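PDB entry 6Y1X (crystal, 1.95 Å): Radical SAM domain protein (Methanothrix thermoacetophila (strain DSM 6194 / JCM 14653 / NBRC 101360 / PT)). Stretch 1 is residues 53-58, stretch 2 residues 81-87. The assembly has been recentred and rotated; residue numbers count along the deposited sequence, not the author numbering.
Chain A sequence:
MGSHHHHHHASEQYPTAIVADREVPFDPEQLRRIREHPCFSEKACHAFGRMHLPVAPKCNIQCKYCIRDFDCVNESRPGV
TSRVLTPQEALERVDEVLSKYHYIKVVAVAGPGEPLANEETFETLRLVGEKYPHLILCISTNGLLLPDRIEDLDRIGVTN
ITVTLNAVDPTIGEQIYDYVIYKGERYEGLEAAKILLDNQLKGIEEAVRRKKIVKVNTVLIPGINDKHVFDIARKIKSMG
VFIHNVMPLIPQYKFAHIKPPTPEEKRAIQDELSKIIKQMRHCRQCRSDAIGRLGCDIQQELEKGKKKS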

# COMPACT_ATOMS: atom_id res chain seq x y z
N LEU A 53 -10.54 0.39 7.50
CA LEU A 53 -10.69 0.62 8.93
C LEU A 53 -9.53 1.47 9.41
O LEU A 53 -8.39 0.97 9.46
CB LEU A 53 -10.75 -0.70 9.69
CG LEU A 53 -11.93 -1.59 9.30
CD1 LEU A 53 -11.84 -2.94 10.00
CD2 LEU A 53 -13.26 -0.91 9.60
N PRO A 54 -9.75 2.72 9.76
CA PRO A 54 -8.63 3.61 10.14
C PRO A 54 -8.19 3.38 11.58
O PRO A 54 -8.51 4.12 12.51
CB PRO A 54 -9.23 5.00 9.93
CG PRO A 54 -10.69 4.81 10.22
CD PRO A 54 -11.04 3.44 9.71
N VAL A 55 -7.41 2.31 11.77
CA VAL A 55 -6.98 1.87 13.09
C VAL A 55 -5.49 2.08 13.32
O VAL A 55 -4.98 1.71 14.38
CB VAL A 55 -7.35 0.40 13.35
CG1 VAL A 55 -8.85 0.20 13.28
CG2 VAL A 55 -6.66 -0.51 12.33
N ALA A 56 -4.77 2.66 12.36
CA ALA A 56 -3.31 2.60 12.31
C ALA A 56 -2.74 4.00 12.15
O ALA A 56 -2.23 4.36 11.09
CB ALA A 56 -2.84 1.70 11.17
N PRO A 57 -2.78 4.83 13.21
CA PRO A 57 -2.41 6.24 13.05
C PRO A 57 -0.91 6.49 12.94
O PRO A 57 -0.51 7.46 12.29
CB PRO A 57 -2.97 6.89 14.32
CG PRO A 57 -2.95 5.79 15.34
CD PRO A 57 -3.34 4.56 14.55
N LYS A 58 -0.07 5.68 13.58
CA LYS A 58 1.36 5.95 13.54
C LYS A 58 1.94 5.56 12.19
O LYS A 58 1.50 4.60 11.55
CB LYS A 58 2.09 5.18 14.65
CG LYS A 58 1.58 5.47 16.05
CD LYS A 58 2.48 4.81 17.09
CE LYS A 58 2.32 3.31 17.10
NZ LYS A 58 3.07 2.70 18.24
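Stretch 2 81-87: TSRVLTP

Two chain segments can meet without forming a sheet, through one backbone hydrogen bond, weaker contacts and a few apolar side chains. Residues 53-58 and 81-87 of this radical SAM domain protein illustrate the point. Most of stretch 2 is extended without being part of a regular strand: from Ser82 to Thr86 phi lies between -110° and -68° and psi between 128° and 162°. At Pro87 the angles change to -51°/-42° as a helix begins. Stretch 1 is more irregular. Leu53 is extended, but psi falls to 79° at Pro54 and 2° at Val55, and a weak hydrogen bond from Val55 N to Leu53 O, 2.8 Å long, spans the bend at the proline.

The two backbones come closest where Pro54 faces Val84, with 5.4 Å between their CA atoms, and where Val55 faces Leu85, at 5.0 Å between CA atoms. The numbering rises in both stretches, so over these two pairs the chains advance in the same sense. The central link is the hydrogen bond from Leu85 N to Pro54 O, 2.9 Å long and nearly straight at 171°. Proline has no amide hydrogen to donate, yet its carbonyl remains a good acceptor, and this oxygen also receives a CA-H...O contact from Val84 CA at 3.4 Å. A second such contact runs the other way across the interface, from Val55 CA to Leu85 O at 3.5 Å. Beside it a water donates to both Val55 O, at 2.9 Å, and Leu85 O, at a notably short 2.4 Å, so that two carbonyls, neither able to donate to the other, are joined through a shared donor.

The side chains build around this backbone core. Pro54 directs its CA-to-CB bond toward stretch 2 and is the residue most covered by it. Its ring spans several neighbours: CB lies 3.8 Å from Ser82 CB, CG comes within 3.2 Å of Arg83 O, and CD packs 4.2 Å from Leu85 CD1. Val55 points sideways, its CG1 3.5 Å from Leu85 O and 4.3 Å from Leu85 CB. Farther along stretch 1, Pro57 again turns toward stretch 2, bringing its CB to 4.1 Å from Val84 CG2. Ala56, between them, points away and makes no contact.

Within the patch, the CA-to-CB bond of Arg83 is sideways and its side chain leads away as far as it is modelled, leaving its carbonyl to meet Pro54. Lys58 and Thr81, at the far ends, are out of reach. Thr86 points away, its side chain instead capping the helix that follows. The whole contact buries 333 Å², counting both sides.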

# COMPACT_ATOMS: atom_id res chain seq x y z
N THR A 81 -8.96 13.40 6.44
CA THR A 81 -8.68 13.17 7.86
C THR A 81 -9.71 12.20 8.41
O THR A 81 -10.88 12.56 8.59
CB THR A 81 -8.68 14.48 8.64
OG1 THR A 81 -7.67 15.35 8.11
CG2 THR A 81 -8.40 14.23 10.11
N SER A 82 -9.30 10.96 8.67
CA SER A 82 -10.23 9.98 9.22
C SER A 82 -10.22 10.03 10.74
O SER A 82 -9.20 10.31 11.37
CB SER A 82 -9.87 8.56 8.76
OG SER A 82 -10.14 8.37 7.38
N ARG A 83 -11.38 9.75 11.32
CA ARG A 83 -11.46 9.47 12.74
C ARG A 83 -10.77 8.14 13.03
O ARG A 83 -11.08 7.12 12.40
CB ARG A 83 -12.92 9.43 13.18
CG ARG A 83 -13.14 9.02 14.61
CD ARG A 83 -14.61 8.75 14.88
NE ARG A 83 -14.82 8.04 16.14
N VAL A 84 -9.84 8.15 13.99
CA VAL A 84 -9.13 6.93 14.34
C VAL A 84 -10.05 6.05 15.18
O VAL A 84 -10.67 6.52 16.14
CB VAL A 84 -7.83 7.26 15.09
CG1 VAL A 84 -7.12 5.98 15.52
CG2 VAL A 84 -6.92 8.12 14.23
N LEU A 85 -10.10 4.76 14.85
CA LEU A 85 -10.92 3.80 15.56
C LEU A 85 -10.06 2.84 16.36
O LEU A 85 -8.98 2.44 15.92
CB LEU A 85 -11.80 3.01 14.59
CG LEU A 85 -12.80 3.81 13.75
CD1 LEU A 85 -13.65 2.87 12.91
CD2 LEU A 85 -13.68 4.66 14.65
N THR A 86 -10.55 2.45 17.54
CA THR A 86 -9.95 1.33 18.23
C THR A 86 -10.36 0.04 17.53
O THR A 86 -11.33 0.03 16.76
CB THR A 86 -10.40 1.29 19.69
OG1 THR A 86 -11.80 1.02 19.74
CG2 THR A 86 -10.11 2.62 20.38
N PRO A 87 -9.65 -1.07 17.77
CA PRO A 87 -10.07 -2.35 17.18
C PRO A 87 -11.53 -2.69 17.44
O PRO A 87 -12.22 -3.18 16.54
CB PRO A 87 -9.12 -3.35 17.85
CG PRO A 87 -7.86 -2.56 18.03
CD PRO A 87 -8.33 -1.18 18.43
O HOH W 1 -6.70 2.19 16.70